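Local coordinates for putative uncharacterized protein (Legionella drancourtii, PDB 4JVS) that is a Legionella effector whose GAP domain, the part in this chain, probably stimulates GTP hydrolysis by Rab1 through a fold of its own, at residues L246-C250 against L262-L267; M241-A247 against E275-S279. One frame throughout, in Å; residues are numbered along the deposited sequence.

Contact 1. Residues L246-C250 against L262-L267; sequences LATIC and LIMRIL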
loop_
_atom_site.group_PDB
_atom_site.type_symbol
_atom_site.label_atom_id
_atom_site.label_comp_id
_atom_site.label_asym_id
_atom_site.label_seq_id
_atom_site.Cartn_x
_atom_site.Cartn_y
_atom_site.Cartn_z
ATOM N N LEU A 246 9.426 1.339 -20.606
ATOM C CA LEU A 246 9.070 0.346 -21.608
ATOM C C LEU A 246 8.865 -1.035 -20.987
ATOM O O LEU A 246 7.908 -1.736 -21.317
ATOM C CB LEU A 246 10.132 0.296 -22.714
ATOM C CG LEU A 246 10.228 1.462 -23.707
ATOM C CD1 LEU A 246 11.509 1.372 -24.502
ATOM C CD2 LEU A 246 9.046 1.467 -24.643
ATOM N N ALA A 247 9.770 -1.412 -20.085
ATOM C CA ALA A 247 9.690 -2.673 -19.344
ATOM C C ALA A 247 8.447 -2.719 -18.462
ATOM O O ALA A 247 7.804 -3.764 -18.343
ATOM C CB ALA A 247 10.935 -2.861 -18.493
ATOM N N THR A 248 8.130 -1.591 -17.829
ATOM C CA THR A 248 6.894 -1.457 -17.073
ATOM C C THR A 248 5.678 -1.811 -17.936
ATOM O O THR A 248 4.769 -2.512 -17.485
ATOM C CB THR A 248 6.734 -0.036 -16.507
ATOM O OG1 THR A 248 7.795 0.227 -15.588
ATOM C CG2 THR A 248 5.402 0.118 -15.771
ATOM N N ILE A 249 5.676 -1.335 -19.178
ATOM C CA ILE A 249 4.583 -1.612 -20.112
ATOM C C ILE A 249 4.529 -3.102 -20.459
ATOM O O ILE A 249 3.472 -3.729 -20.377
ATOM C CB ILE A 249 4.691 -0.751 -21.405
ATOM C CG1 ILE A 249 4.437 0.727 -21.090
ATOM C CG2 ILE A 249 3.708 -1.232 -22.440
ATOM C CD1 ILE A 249 4.639 1.677 -22.261
ATOM N N CYS A 250 5.672 -3.668 -20.832
ATOM C CA CYS A 250 5.757 -5.089 -21.146
ATOM C C CYS A 250 5.258 -5.983 -20.008
ATOM O O CYS A 250 4.457 -6.899 -20.232
ATOM C CB CYS A 250 7.192 -5.455 -21.498
ATOM S SG CYS A 250 7.686 -4.805 -23.078
ATOM N N LEU A 262 0.401 -3.232 -28.482
ATOM C CA LEU A 262 1.397 -2.405 -27.806
ATOM C C LEU A 262 2.668 -3.180 -27.472
ATOM O O LEU A 262 3.766 -2.730 -27.794
ATOM C CB LEU A 262 0.820 -1.766 -26.542
ATOM C CG LEU A 262 1.717 -0.884 -25.668
ATOM C CD1 LEU A 262 2.445 0.157 -26.487
ATOM C CD2 LEU A 262 0.883 -0.197 -24.601
ATOM N N ILE A 263 2.536 -4.337 -26.831
ATOM C CA ILE A 263 3.727 -5.080 -26.438
ATOM C C ILE A 263 4.467 -5.634 -27.650
ATOM O O ILE A 263 5.688 -5.804 -27.622
ATOM C CB ILE A 263 3.414 -6.230 -25.467
ATOM C CG1 ILE A 263 4.703 -6.695 -24.779
ATOM C CG2 ILE A 263 2.708 -7.372 -26.189
ATOM C CD1 ILE A 263 4.603 -8.048 -24.133
ATOM N N MET A 264 3.744 -5.971 -28.691
ATOM C CA MET A 264 4.322 -6.395 -29.944
ATOM C C MET A 264 5.067 -5.274 -30.625
ATOM O O MET A 264 6.072 -5.464 -31.247
ATOM C CB MET A 264 3.258 -6.983 -30.838
ATOM C CG MET A 264 3.090 -8.479 -30.716
ATOM S SD MET A 264 4.503 -9.236 -29.987
ATOM C CE MET A 264 3.780 -10.708 -29.380
ATOM N N ARG A 265 4.536 -4.085 -30.495
ATOM C CA ARG A 265 5.138 -2.905 -31.047
ATOM C C ARG A 265 6.493 -2.664 -30.464
ATOM O O ARG A 265 7.395 -2.251 -31.129
ATOM C CB ARG A 265 4.262 -1.727 -30.698
ATOM C CG ARG A 265 4.205 -0.668 -31.756
ATOM C CD ARG A 265 2.804 -0.159 -31.924
ATOM N NE ARG A 265 2.683 1.084 -31.224
ATOM C CZ ARG A 265 1.568 1.540 -30.710
ATOM N NH1 ARG A 265 1.587 2.686 -30.063
ATOM N NH2 ARG A 265 0.449 0.858 -30.839
ATOM N N ILE A 266 6.598 -2.895 -29.187
ATOM C CA ILE A 266 7.806 -2.661 -28.413
ATOM C C ILE A 266 8.857 -3.728 -28.671
ATOM O O ILE A 266 10.029 -3.423 -28.875
ATOM C CB ILE A 266 7.466 -2.621 -26.911
ATOM C CG1 ILE A 266 6.663 -1.353 -26.592
ATOM C CG2 ILE A 266 8.718 -2.716 -26.069
ATOM C CD1 ILE A 266 5.941 -1.411 -25.261
ATOM N N LEU A 267 8.429 -4.984 -28.675
ATOM C CA LEU A 267 9.344 -6.100 -28.866
ATOM C C LEU A 267 9.813 -6.222 -30.323
ATOM O O LEU A 267 10.854 -6.792 -30.610
ATOM C CB LEU A 267 8.662 -7.391 -28.414
ATOM C CG LEU A 267 8.774 -7.911 -26.976
ATOM C CD1 LEU A 267 9.182 -6.845 -25.989
ATOM C CD2 LEU A 267 7.452 -8.525 -26.575
#

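Contact 2. Residues M241-A247 against E275-S279; sequences MSGDQLA and EVDDS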
loop_
_atom_site.group_PDB
_atom_site.type_symbol
_atom_site.label_atom_id
_atom_site.label_comp_id
_atom_site.label_asym_id
_atom_site.label_seq_id
_atom_site.Cartn_x
_atom_site.Cartn_y
_atom_site.Cartn_z
ATOM N N MET A 241 10.264 6.988 -24.584
ATOM C CA MET A 241 10.233 6.355 -23.273
ATOM C C MET A 241 11.584 5.787 -22.834
ATOM O O MET A 241 12.402 5.390 -23.661
ATOM C CB MET A 241 9.151 5.278 -23.250
ATOM C CG MET A 241 7.780 5.846 -23.532
ATOM S SD MET A 241 6.469 4.819 -22.873
ATOM C CE MET A 241 5.292 6.083 -22.375
ATOM N N SER A 242 11.815 5.764 -21.527
ATOM C CA SER A 242 13.004 5.125 -20.979
ATOM C C SER A 242 12.838 3.620 -21.044
ATOM O O SER A 242 11.753 3.124 -21.337
ATOM C CB SER A 242 13.208 5.531 -19.521
ATOM O OG SER A 242 12.357 4.777 -18.669
ATOM N N GLY A 243 13.913 2.898 -20.745
ATOM C CA GLY A 243 13.872 1.449 -20.736
ATOM C C GLY A 243 12.954 0.997 -19.628
ATOM O O GLY A 243 12.148 0.088 -19.806
ATOM N N ASP A 244 13.080 1.652 -18.482
ATOM C CA ASP A 244 12.231 1.349 -17.342
ATOM C C ASP A 244 10.738 1.526 -17.649
ATOM O O ASP A 244 9.917 0.690 -17.270
ATOM C CB ASP A 244 12.616 2.214 -16.147
ATOM C CG ASP A 244 13.821 1.678 -15.399
ATOM O OD1 ASP A 244 14.415 0.671 -15.846
ATOM O OD2 ASP A 244 14.184 2.281 -14.363
ATOM N N GLN A 245 10.394 2.622 -18.322
ATOM C CA GLN A 245 9.022 2.861 -18.751
ATOM C C GLN A 245 8.553 1.735 -19.685
ATOM O O GLN A 245 7.429 1.222 -19.566
ATOM C CB GLN A 245 8.905 4.227 -19.444
ATOM C CG GLN A 245 8.435 5.376 -18.549
ATOM C CD GLN A 245 8.555 6.751 -19.219
ATOM O OE1 GLN A 245 9.315 6.928 -20.171
ATOM N NE2 GLN A 245 7.802 7.723 -18.719
ATOM N N LEU A 246 9.426 1.339 -20.606
ATOM C CA LEU A 246 9.070 0.346 -21.608
ATOM C C LEU A 246 8.865 -1.035 -20.987
ATOM O O LEU A 246 7.908 -1.736 -21.317
ATOM C CB LEU A 246 10.132 0.296 -22.714
ATOM C CG LEU A 246 10.228 1.462 -23.707
ATOM C CD1 LEU A 246 11.509 1.372 -24.502
ATOM C CD2 LEU A 246 9.046 1.467 -24.643
ATOM N N ALA A 247 9.770 -1.412 -20.085
ATOM C CA ALA A 247 9.690 -2.673 -19.344
ATOM C C ALA A 247 8.447 -2.719 -18.462
ATOM O O ALA A 247 7.804 -3.764 -18.343
ATOM C CB ALA A 247 10.935 -2.861 -18.493
ATOM N N GLU A 275 16.433 -1.021 -25.176
ATOM C CA GLU A 275 16.141 -0.375 -23.935
ATOM C C GLU A 275 15.435 -1.278 -22.995
ATOM O O GLU A 275 15.654 -1.219 -21.818
ATOM C CB GLU A 275 15.332 0.860 -24.171
ATOM C CG GLU A 275 15.874 1.679 -25.303
ATOM C CD GLU A 275 16.439 2.974 -24.839
ATOM O OE1 GLU A 275 15.681 3.818 -24.379
ATOM O OE2 GLU A 275 17.650 3.152 -24.942
ATOM N N VAL A 276 14.534 -2.079 -23.519
ATOM C CA VAL A 276 13.812 -3.029 -22.723
ATOM C C VAL A 276 14.706 -4.074 -22.150
ATOM O O VAL A 276 14.548 -4.434 -21.027
ATOM C CB VAL A 276 12.717 -3.709 -23.516
ATOM C CG1 VAL A 276 12.108 -4.828 -22.712
ATOM C CG2 VAL A 276 11.648 -2.719 -23.864
ATOM N N ASP A 277 15.650 -4.557 -22.933
ATOM C CA ASP A 277 16.573 -5.596 -22.487
ATOM C C ASP A 277 17.501 -5.144 -21.356
ATOM O O ASP A 277 17.717 -5.880 -20.393
ATOM C CB ASP A 277 17.400 -6.135 -23.661
ATOM C CG ASP A 277 18.210 -7.376 -23.289
ATOM O OD1 ASP A 277 19.398 -7.459 -23.690
ATOM O OD2 ASP A 277 17.655 -8.270 -22.606
ATOM N N ASP A 278 18.063 -3.947 -21.454
ATOM C CA ASP A 278 19.016 -3.550 -20.426
ATOM C C ASP A 278 18.330 -3.025 -19.156
ATOM O O ASP A 278 18.974 -2.832 -18.117
ATOM C CB ASP A 278 20.112 -2.615 -20.972
ATOM C CG ASP A 278 19.576 -1.285 -21.440
ATOM O OD1 ASP A 278 18.808 -0.638 -20.693
ATOM O OD2 ASP A 278 19.942 -0.879 -22.559
ATOM N N SER A 279 17.019 -2.811 -19.245
ATOM C CA SER A 279 16.221 -2.556 -18.052
ATOM C C SER A 279 15.827 -3.875 -17.391
ATOM O O SER A 279 15.848 -3.993 -16.170
ATOM C CB SER A 279 14.985 -1.725 -18.380
ATOM O OG SER A 279 15.114 -0.411 -17.865
#

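Contact 1. Residues L246-C250 against L262-L267
Start with Cys250 and Ile266, the two residues that bury most area here, with Ile249 next. The thiol of Cys250 sits over one turn of helix 261-267 and meets three side chains at nearly the same distance: SG lies 3.9 Å from CG1 of Ile263, 3.8 Å from CG2 of Ile266 and 3.9 Å from CD1 of Leu267. Ile266 points its CA-to-CB bond at helix 243-253 and, like Cys250, meets three residues across the interface. Its CG2 touches Cys250, while its CD1 lies 3.6 Å from CG2 of Ile249, and its CG1 is 4.2 Å from CD2 of Leu246, one turn back. Ile249 also faces the partner helix, and its CG2 comes within 3.7 Å of CD2 of Leu262. The two short segments cross at -137° with axes 10.0 Å apart, so they run roughly antiparallel but splayed; the backbones come closest where the CA atoms of Cys250 and Ile263 are 5.7 Å apart. These are two consecutive helices of the C-terminal subdomain of the GAP domain, paired as in a splayed helical hairpin. Leu238 of helix 235-238 and Ile299 of helix 292-306 pack against it from outside the pair. No hydrogen bond passes between the segments, and every touching residue is buried: the two helices are held to each other by apolar side-chain packing, without directional polar bonds.

Contact 2. Residues M241-A247 against E275-S279
Leu246 lays its side chain across the start of segment 275-279, its CB 3.6 Å from CG2 of Val276 and its CD1 3.9 Å from CB of Glu275. It belongs to the first turn of a helix opened by a capping box: Ser242, at the N-cap, takes a hydrogen bond on OG from Gln245 N at 2.9 Å, and Gln245 OE1 answers by accepting from Ser242 N at 3.1 Å. Ser242 OG also bonds to the carbonyl of Lys104, tying this helix start to an earlier part of the chain. The two helical segments cross at right angles, -90°, with their axes 7.8 Å apart at closest approach. Gly243 makes that possible: its CA lies 3.4 Å from Glu275 O in a CA-H...O contact, and a CB there would clash with that oxygen and with Ser279 OG. Asp244 divides its carboxylate, OD2 accepting from Ala106 N of strand 106-107, while OD1 receives a very short hydrogen bond, 2.4 Å, from Ser279 OG.

Both contacts use helix 243-253, and Leu246 serves in each: it packs on Ile266 in contact 1 and on Val276 in contact 2. The partners, helix 261-267 and helix 271-280, are consecutive in the chain, so one helix is gripped by two successive ones. The two partner helices touch, Ile266 CG2 lying 3.7 Å from Val276 CG2; within the shared stretch of chain, Ile249 CD1 lies 3.7 Å from Met241 SD. Contact 1 is wholly buried and apolar, at a wide, roughly antiparallel crossing. Contact 2, at the helix's N-terminal end, is a tighter perpendicular crossing that mixes buried packing with partly exposed polar residues, and there a hydrogen bond passes between the segments.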